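Side-chain contacts in ribose 5-phosphate isomerase B (Anaplasma phagocytophilum, PDB 4EM8), which probably interconverts ribose 5-phosphate and ribulose 5-phosphate: residues Arg102-Ala107 with Gly137-Arg142; Asn108-Gly113 with Tyr127-Thr132. All coordinates share one frame; numbering follows the deposited sequence.

Interaction 1: residues Arg102-Ala107 with Gly137-Arg142; sequences REHNDA and GRHAVR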
ATOM      1  N   ARG A 102     -12.312  -0.060  -0.941  1.00 22.17           N
ATOM      2  CA  ARG A 102     -13.455  -0.950  -1.031  1.00 23.52           C
ATOM      3  C   ARG A 102     -14.186  -0.784  -2.378  1.00 24.45           C
ATOM      4  O   ARG A 102     -14.434  -1.758  -3.115  1.00 24.09           O
ATOM      5  CB  ARG A 102     -14.422  -0.684   0.147  1.00 23.74           C
ATOM      6  CG  ARG A 102     -13.850  -1.118   1.510  1.00 24.01           C
ATOM      7  CD  ARG A 102     -13.692  -2.634   1.651  1.00 23.89           C
ATOM      8  NE  ARG A 102     -14.980  -3.258   1.348  1.00 24.28           N
ATOM      9  CZ  ARG A 102     -15.195  -4.226   0.466  1.00 25.12           C
ATOM     10  NH1 ARG A 102     -14.199  -4.815  -0.191  1.00 24.17           N
ATOM     11  NH2 ARG A 102     -16.463  -4.603   0.234  1.00 26.57           N
ATOM     12  N   GLU A 103     -14.518   0.455  -2.707  1.00 25.65           N
ATOM     13  CA  GLU A 103     -15.304   0.713  -3.935  1.00 28.16           C
ATOM     14  C   GLU A 103     -14.597   0.277  -5.208  1.00 27.35           C
ATOM     15  O   GLU A 103     -15.212  -0.345  -6.058  1.00 28.34           O
ATOM     16  CB  GLU A 103     -15.679   2.187  -4.029  1.00 29.81           C
ATOM     17  CG  GLU A 103     -16.761   2.564  -3.040  1.00 32.14           C
ATOM     18  CD  GLU A 103     -17.237   3.988  -3.223  1.00 35.00           C
ATOM     19  OE1 GLU A 103     -16.437   4.842  -3.650  1.00 37.11           O
ATOM     20  OE2 GLU A 103     -18.402   4.254  -2.893  1.00 38.23           O
ATOM     21  N   HIS A 104     -13.311   0.598  -5.330  1.00 26.49           N
ATOM     22  CA  HIS A 104     -12.569   0.324  -6.562  1.00 26.86           C
ATOM     23  C   HIS A 104     -11.796  -0.935  -6.559  1.00 26.00           C
ATOM     24  O   HIS A 104     -11.650  -1.556  -7.607  1.00 27.91           O
ATOM     25  CB  HIS A 104     -11.559   1.423  -6.870  1.00 27.77           C
ATOM     26  CG  HIS A 104     -12.153   2.800  -6.961  1.00 29.26           C
ATOM     27  ND1 HIS A 104     -11.402   3.877  -7.146  1.00 29.61           N
ATOM     28  CD2 HIS A 104     -13.483   3.251  -6.890  1.00 31.71           C
ATOM     29  CE1 HIS A 104     -12.177   4.982  -7.185  1.00 31.34           C
ATOM     30  NE2 HIS A 104     -13.454   4.605  -7.021  1.00 31.98           N
ATOM     31  N   ASN A 105     -11.198  -1.297  -5.424  1.00 24.78           N
ATOM     32  CA  ASN A 105     -10.306  -2.457  -5.406  1.00 23.76           C
ATOM     33  C   ASN A 105     -10.834  -3.686  -4.658  1.00 23.72           C
ATOM     34  O   ASN A 105     -10.116  -4.708  -4.567  1.00 24.05           O
ATOM     35  CB  ASN A 105      -8.938  -2.031  -4.877  1.00 22.90           C
ATOM     36  CG  ASN A 105      -8.479  -0.736  -5.493  1.00 23.32           C
ATOM     37  OD1 ASN A 105      -8.702   0.330  -4.921  1.00 23.53           O
ATOM     38  ND2 ASN A 105      -7.858  -0.807  -6.676  1.00 22.77           N
ATOM     39  N   ASP A 106     -12.070  -3.601  -4.163  1.00 23.72           N
ATOM     40  CA  ASP A 106     -12.667  -4.637  -3.321  1.00 24.15           C
ATOM     41  C   ASP A 106     -11.707  -5.053  -2.224  1.00 23.08           C
ATOM     42  O   ASP A 106     -11.443  -6.245  -2.053  1.00 23.84           O
ATOM     43  CB  ASP A 106     -13.043  -5.866  -4.145  1.00 24.73           C
ATOM     44  CG  ASP A 106     -14.081  -6.760  -3.439  1.00 26.16           C
ATOM     45  OD1 ASP A 106     -14.746  -6.307  -2.480  1.00 26.16           O
ATOM     46  OD2 ASP A 106     -14.229  -7.926  -3.851  1.00 27.18           O
ATOM     47  N   ALA A 107     -11.116  -4.069  -1.552  1.00 22.63           N
ATOM     48  CA  ALA A 107     -10.015  -4.338  -0.595  1.00 22.11           C
ATOM     49  C   ALA A 107     -10.524  -5.261   0.504  1.00 22.29           C
ATOM     50  O   ALA A 107     -11.635  -5.079   0.995  1.00 23.28           O
ATOM     51  CB  ALA A 107      -9.448  -3.049  -0.011  1.00 21.49           C
ATOM     52  N   GLY A 137     -18.708  -3.102 -11.766  1.00 30.88           N
ATOM     53  CA  GLY A 137     -18.637  -2.287 -12.980  1.00 31.14           C
ATOM     54  C   GLY A 137     -17.289  -2.341 -13.705  1.00 30.08           C
ATOM     55  O   GLY A 137     -16.734  -3.416 -13.947  1.00 29.93           O
ATOM     56  N   ARG A 138     -16.770  -1.182 -14.086  1.00 29.85           N
ATOM     57  CA  ARG A 138     -15.496  -1.133 -14.820  1.00 30.20           C
ATOM     58  C   ARG A 138     -14.304  -1.526 -13.938  1.00 29.52           C
ATOM     59  O   ARG A 138     -13.221  -1.839 -14.463  1.00 29.56           O
ATOM     60  CB  ARG A 138     -15.277   0.254 -15.442  1.00 30.69           C
ATOM     61  CG  ARG A 138     -16.359   0.619 -16.476  1.00 32.26           C
ATOM     62  CD  ARG A 138     -16.161   1.990 -17.127  1.00 32.95           C
ATOM     63  NE  ARG A 138     -14.973   2.065 -17.978  1.00 32.28           N
ATOM     64  CZ  ARG A 138     -14.827   1.466 -19.154  1.00 33.47           C
ATOM     65  NH1 ARG A 138     -13.681   1.618 -19.831  1.00 33.76           N
ATOM     66  NH2 ARG A 138     -15.804   0.733 -19.669  1.00 34.13           N
ATOM     67  N   HIS A 139     -14.514  -1.541 -12.613  1.00 28.72           N
ATOM     68  CA  HIS A 139     -13.481  -1.992 -11.672  1.00 28.71           C
ATOM     69  C   HIS A 139     -13.293  -3.485 -11.623  1.00 29.32           C
ATOM     70  O   HIS A 139     -12.220  -3.953 -11.299  1.00 28.00           O
ATOM     71  CB  HIS A 139     -13.745  -1.470 -10.275  1.00 28.25           C
ATOM     72  CG  HIS A 139     -13.987   0.026 -10.225  1.00 28.98           C
ATOM     73  ND1 HIS A 139     -13.012   0.937 -10.473  1.00 28.56           N
ATOM     74  CD2 HIS A 139     -15.149   0.745  -9.986  1.00 28.58           C
ATOM     75  CE1 HIS A 139     -13.533   2.172 -10.381  1.00 28.81           C
ATOM     76  NE2 HIS A 139     -14.844   2.049 -10.093  1.00 30.28           N
ATOM     77  N   ALA A 140     -14.325  -4.249 -11.979  1.00 30.14           N
ATOM     78  CA  ALA A 140     -14.281  -5.700 -11.823  1.00 30.11           C
ATOM     79  C   ALA A 140     -13.149  -6.330 -12.612  1.00 30.34           C
ATOM     80  O   ALA A 140     -12.448  -7.175 -12.096  1.00 30.29           O
ATOM     81  CB  ALA A 140     -15.620  -6.339 -12.230  1.00 29.97           C
ATOM     82  N   VAL A 141     -12.989  -5.951 -13.883  1.00 31.45           N
ATOM     83  CA  VAL A 141     -11.904  -6.523 -14.689  1.00 31.45           C
ATOM     84  C   VAL A 141     -10.521  -6.287 -14.056  1.00 29.99           C
ATOM     85  O   VAL A 141      -9.656  -7.179 -14.082  1.00 29.52           O
ATOM     86  CB  VAL A 141     -11.902  -6.019 -16.159  1.00 32.94           C
ATOM     87  CG1 VAL A 141     -11.643  -4.515 -16.256  1.00 32.29           C
ATOM     88  CG2 VAL A 141     -10.876  -6.790 -16.973  1.00 34.24           C
ATOM     89  N   ARG A 142     -10.305  -5.108 -13.471  1.00 28.38           N
ATOM     90  CA  ARG A 142      -8.988  -4.784 -12.876  1.00 27.08           C
ATOM     91  C   ARG A 142      -8.743  -5.562 -11.578  1.00 26.39           C
ATOM     92  O   ARG A 142      -7.646  -6.096 -11.348  1.00 26.43           O
ATOM     93  CB  ARG A 142      -8.878  -3.269 -12.645  1.00 26.59           C
ATOM     94  CG  ARG A 142      -8.911  -2.501 -13.954  1.00 27.13           C
ATOM     95  CD  ARG A 142      -9.679  -1.197 -13.837  1.00 26.37           C
ATOM     96  NE  ARG A 142      -9.846  -0.517 -15.116  1.00 27.04           N
ATOM     97  CZ  ARG A 142     -10.445   0.670 -15.264  1.00 27.26           C
ATOM     98  NH1 ARG A 142     -10.953   1.295 -14.213  1.00 26.91           N
ATOM     99  NH2 ARG A 142     -10.542   1.224 -16.448  1.00 27.93           N
TER
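The imidazole rings of H104 and H139 form an offset stack. Their planes are nearly parallel, at 8°, and their centroids lie 4.5 Å apart. CE1 of H139 sits over one face of the H104 ring, 3.7 Å from H104 CD2, nearer the rim than the centre. On the H139 ring, the face turned to H104 also carries the backbone: H104 CA makes a CH-pi contact 4.1 Å from the ring centroid. E103 O meets the H139 ring obliquely. H139 CB lies 3.4 Å from H104 O. Its CG is anti to the carbonyl carbon (chi1 -51°), and this turn lays the ring along H104. Beyond the stack, the turn that ends helix 95-105 has its own bonds. R102 NH1 forms a 2.8 Å salt bridge with D106 OD1, on the anti side and tilted out of the carboxylate plane, and also bonds A107 O. T73 of the second subunit packs against H104.

H104 is the predicted proton donor. No hydrogen bond links the two segments. The contact rests on stacking and van der Waals packing, and neither ring bonds to the other segment through a nitrogen.

Interaction 2: residues Asn108-Gly113 with Tyr127-Thr132; sequences NVLCFG and YTFMTT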
ATOM      1  N   ASN A 108      -9.748  -6.300   0.834  1.00 22.77           N
ATOM      2  CA  ASN A 108     -10.159  -7.253   1.861  1.00 21.95           C
ATOM      3  C   ASN A 108      -9.249  -7.261   3.110  1.00 21.08           C
ATOM      4  O   ASN A 108      -9.553  -7.951   4.085  1.00 21.53           O
ATOM      5  CB  ASN A 108     -10.369  -8.655   1.258  1.00 23.00           C
ATOM      6  CG  ASN A 108      -9.153  -9.190   0.548  1.00 23.63           C
ATOM      7  OD1 ASN A 108      -8.028  -8.672   0.698  1.00 23.48           O
ATOM      8  ND2 ASN A 108      -9.355 -10.278  -0.228  1.00 24.71           N
ATOM      9  N   VAL A 109      -8.167  -6.476   3.081  1.00 20.27           N
ATOM     10  CA  VAL A 109      -7.256  -6.263   4.234  1.00 19.73           C
ATOM     11  C   VAL A 109      -6.973  -4.765   4.449  1.00 19.67           C
ATOM     12  O   VAL A 109      -6.471  -4.041   3.549  1.00 19.95           O
ATOM     13  CB  VAL A 109      -5.933  -7.027   4.053  1.00 19.46           C
ATOM     14  CG1 VAL A 109      -4.878  -6.675   5.124  1.00 18.49           C
ATOM     15  CG2 VAL A 109      -6.221  -8.532   3.998  1.00 19.95           C
ATOM     16  N   LEU A 110      -7.298  -4.303   5.649  1.00 19.75           N
ATOM     17  CA  LEU A 110      -7.059  -2.928   6.065  1.00 19.54           C
ATOM     18  C   LEU A 110      -5.773  -2.855   6.900  1.00 19.53           C
ATOM     19  O   LEU A 110      -5.635  -3.571   7.897  1.00 20.21           O
ATOM     20  CB  LEU A 110      -8.267  -2.399   6.840  1.00 19.80           C
ATOM     21  CG  LEU A 110      -8.250  -0.996   7.523  1.00 19.91           C
ATOM     22  CD1 LEU A 110      -7.831   0.111   6.562  1.00 20.24           C
ATOM     23  CD2 LEU A 110      -9.608  -0.673   8.164  1.00 19.85           C
ATOM     24  N   CYS A 111      -4.821  -2.017   6.485  1.00 19.16           N
ATOM     25  CA  CYS A 111      -3.602  -1.795   7.261  1.00 19.42           C
ATOM     26  C   CYS A 111      -3.596  -0.434   7.969  1.00 19.53           C
ATOM     27  O   CYS A 111      -3.982   0.540   7.371  1.00 19.92           O
ATOM     28  CB  CYS A 111      -2.393  -1.884   6.331  1.00 19.00           C
ATOM     29  SG  CYS A 111      -2.288  -3.490   5.492  1.00 19.93           S
ATOM     30  N   PHE A 112      -3.131  -0.379   9.213  1.00 19.85           N
ATOM     31  CA  PHE A 112      -2.971   0.867   9.962  1.00 20.59           C
ATOM     32  C   PHE A 112      -1.531   1.043  10.438  1.00 20.83           C
ATOM     33  O   PHE A 112      -0.835   0.065  10.656  1.00 21.13           O
ATOM     34  CB  PHE A 112      -3.811   0.852  11.243  1.00 20.99           C
ATOM     35  CG  PHE A 112      -5.263   0.953  11.009  1.00 21.34           C
ATOM     36  CD1 PHE A 112      -5.807   2.148  10.612  1.00 21.88           C
ATOM     37  CD2 PHE A 112      -6.107  -0.127  11.274  1.00 21.83           C
ATOM     38  CE1 PHE A 112      -7.156   2.263  10.397  1.00 22.29           C
ATOM     39  CE2 PHE A 112      -7.461  -0.015  11.081  1.00 21.50           C
ATOM     40  CZ  PHE A 112      -7.986   1.193  10.658  1.00 22.37           C
ATOM     41  N   GLY A 113      -1.160   2.302  10.651  1.00 21.50           N
ATOM     42  CA  GLY A 113       0.115   2.731  11.232  1.00 22.12           C
ATOM     43  C   GLY A 113      -0.211   3.254  12.603  1.00 23.13           C
ATOM     44  O   GLY A 113      -0.621   4.426  12.758  1.00 24.34           O
ATOM     45  N   TYR A 127     -14.750   1.315  10.405  1.00 23.43           N
ATOM     46  CA  TYR A 127     -16.199   1.223  10.218  1.00 25.23           C
ATOM     47  C   TYR A 127     -16.546   1.399   8.726  1.00 25.38           C
ATOM     48  O   TYR A 127     -17.289   0.602   8.144  1.00 24.92           O
ATOM     49  CB  TYR A 127     -16.959   2.257  11.069  1.00 27.32           C
ATOM     50  CG  TYR A 127     -18.457   2.140  10.858  1.00 29.13           C
ATOM     51  CD1 TYR A 127     -19.145   1.057  11.383  1.00 30.39           C
ATOM     52  CD2 TYR A 127     -19.171   3.076  10.096  1.00 30.07           C
ATOM     53  CE1 TYR A 127     -20.511   0.905  11.193  1.00 32.51           C
ATOM     54  CE2 TYR A 127     -20.549   2.931   9.891  1.00 31.96           C
ATOM     55  CZ  TYR A 127     -21.207   1.840  10.441  1.00 32.85           C
ATOM     56  OH  TYR A 127     -22.551   1.644  10.297  1.00 36.66           O
ATOM     57  N   THR A 128     -15.959   2.436   8.126  1.00 25.62           N
ATOM     58  CA  THR A 128     -16.112   2.742   6.693  1.00 25.31           C
ATOM     59  C   THR A 128     -15.689   1.543   5.841  1.00 24.32           C
ATOM     60  O   THR A 128     -16.469   1.074   4.996  1.00 24.44           O
ATOM     61  CB  THR A 128     -15.304   3.988   6.331  1.00 25.53           C
ATOM     62  OG1 THR A 128     -15.812   5.098   7.082  1.00 26.88           O
ATOM     63  CG2 THR A 128     -15.388   4.341   4.830  1.00 25.22           C
ATOM     64  N   PHE A 129     -14.510   1.007   6.127  1.00 22.88           N
ATOM     65  CA  PHE A 129     -13.994  -0.154   5.422  1.00 22.68           C
ATOM     66  C   PHE A 129     -14.979  -1.319   5.438  1.00 23.82           C
ATOM     67  O   PHE A 129     -15.243  -1.920   4.404  1.00 24.78           O
ATOM     68  CB  PHE A 129     -12.660  -0.607   6.035  1.00 21.73           C
ATOM     69  CG  PHE A 129     -11.874  -1.552   5.159  1.00 20.43           C
ATOM     70  CD1 PHE A 129     -11.036  -1.070   4.169  1.00 20.06           C
ATOM     71  CD2 PHE A 129     -11.970  -2.930   5.327  1.00 21.65           C
ATOM     72  CE1 PHE A 129     -10.281  -1.912   3.371  1.00 20.33           C
ATOM     73  CE2 PHE A 129     -11.200  -3.785   4.531  1.00 21.27           C
ATOM     74  CZ  PHE A 129     -10.371  -3.277   3.545  1.00 20.35           C
ATOM     75  N   MET A 130     -15.534  -1.604   6.618  1.00 25.28           N
ATOM     76  CA  MET A 130     -16.454  -2.720   6.816  1.00 26.53           C
ATOM     77  C   MET A 130     -17.847  -2.529   6.199  1.00 27.32           C
ATOM     78  O   MET A 130     -18.520  -3.519   5.948  1.00 28.13           O
ATOM     79  CB  MET A 130     -16.632  -3.016   8.320  1.00 28.30           C
ATOM     80  CG  MET A 130     -15.360  -3.419   9.073  1.00 28.40           C
ATOM     81  SD  MET A 130     -14.679  -5.016   8.575  1.00 31.33           S
ATOM     82  CE  MET A 130     -15.996  -6.108   9.114  1.00 32.30           C
ATOM     83  N   THR A 131     -18.276  -1.285   5.981  1.00 26.59           N
ATOM     84  CA  THR A 131     -19.615  -0.981   5.533  1.00 27.95           C
ATOM     85  C   THR A 131     -19.690  -0.425   4.092  1.00 28.11           C
ATOM     86  O   THR A 131     -20.765  -0.004   3.657  1.00 29.80           O
ATOM     87  CB  THR A 131     -20.316  -0.004   6.490  1.00 28.97           C
ATOM     88  OG1 THR A 131     -19.456   1.104   6.765  1.00 28.95           O
ATOM     89  CG2 THR A 131     -20.664  -0.685   7.820  1.00 29.68           C
ATOM     90  N   THR A 132     -18.576  -0.425   3.366  1.00 26.75           N
ATOM     91  CA  THR A 132     -18.551   0.035   1.958  1.00 26.53           C
ATOM     92  C   THR A 132     -18.541  -1.148   0.998  1.00 27.16           C
ATOM     93  O   THR A 132     -17.682  -2.022   1.042  1.00 26.95           O
ATOM     94  CB  THR A 132     -17.339   0.940   1.671  1.00 25.94           C
ATOM     95  OG1 THR A 132     -17.293   1.995   2.616  1.00 25.49           O
ATOM     96  CG2 THR A 132     -17.395   1.565   0.250  1.00 25.26           C
TER
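L110 of strand 109-113 presses its CB onto the F129 ring of helix 119-131. The CB lies 3.8 Å from the ring centroid and only 2° off the ring normal, a CH-pi contact centred on the face. The leucine then runs on past the ring toward the helix, while F129 reaches the other way, toward the strand. CD2 of L110 packs 3.7 Å from F129 CB, at the root of the aromatic side chain. F129 CG is anti to the backbone N (chi1 -164°), and this extends the ring down to the strand backbone. Its CZ comes to 3.8 Å from V109 C, an oblique approach.

This tight part is buried and apolar. V125 and L126 also pack against L110, and A107 and S101 against F129. CD1 of L110 lies over one face of the F112 ring, 4.2 Å above its plane.

The other side of the helix is looser and partly exposed. Y127, T128, T131 and T132 make no packing of note with the strand. The Y127 ring carries T131 CG2 over one face. T131 OG1 bonds Y127 O at 2.6 Å, and T132 OG1 bonds T128 O at 2.7 Å. T131 N also reaches T128 O, from the opposite face of its carbonyl plane to T132 OG1. Both hydroxyls thus bond back to carbonyls of the helix's last turn.

A helix laid through large apolar side chains over an inner strand of the parallel sheet, here between 66-71 and 89-91, is characteristic of the layered, Rossmann-like alpha/beta fold of the RpiB family.

Interactions 1 and 2 have centres 15 Å apart. Interaction 2 lies in the core, its centre about 5 Å from the centre of the chain; interaction 1 lies at the surface, its centre about 17 Å from that point. Along the chain the order is 102-107, 108-113, 127-132, 137-142, so the strand-helix pair falls between the two halves of interaction 1. Helix 95-105 leads into strand 109-113, and helix 119-131 is followed by helix 138-146. The contacts also touch directly. R102 NH2 probably hydrogen-bonds T132 O at 3.0 Å, and A107 O packs on F129 CZ. The helix end bearing the predicted proton donor is thus joined to the buried core.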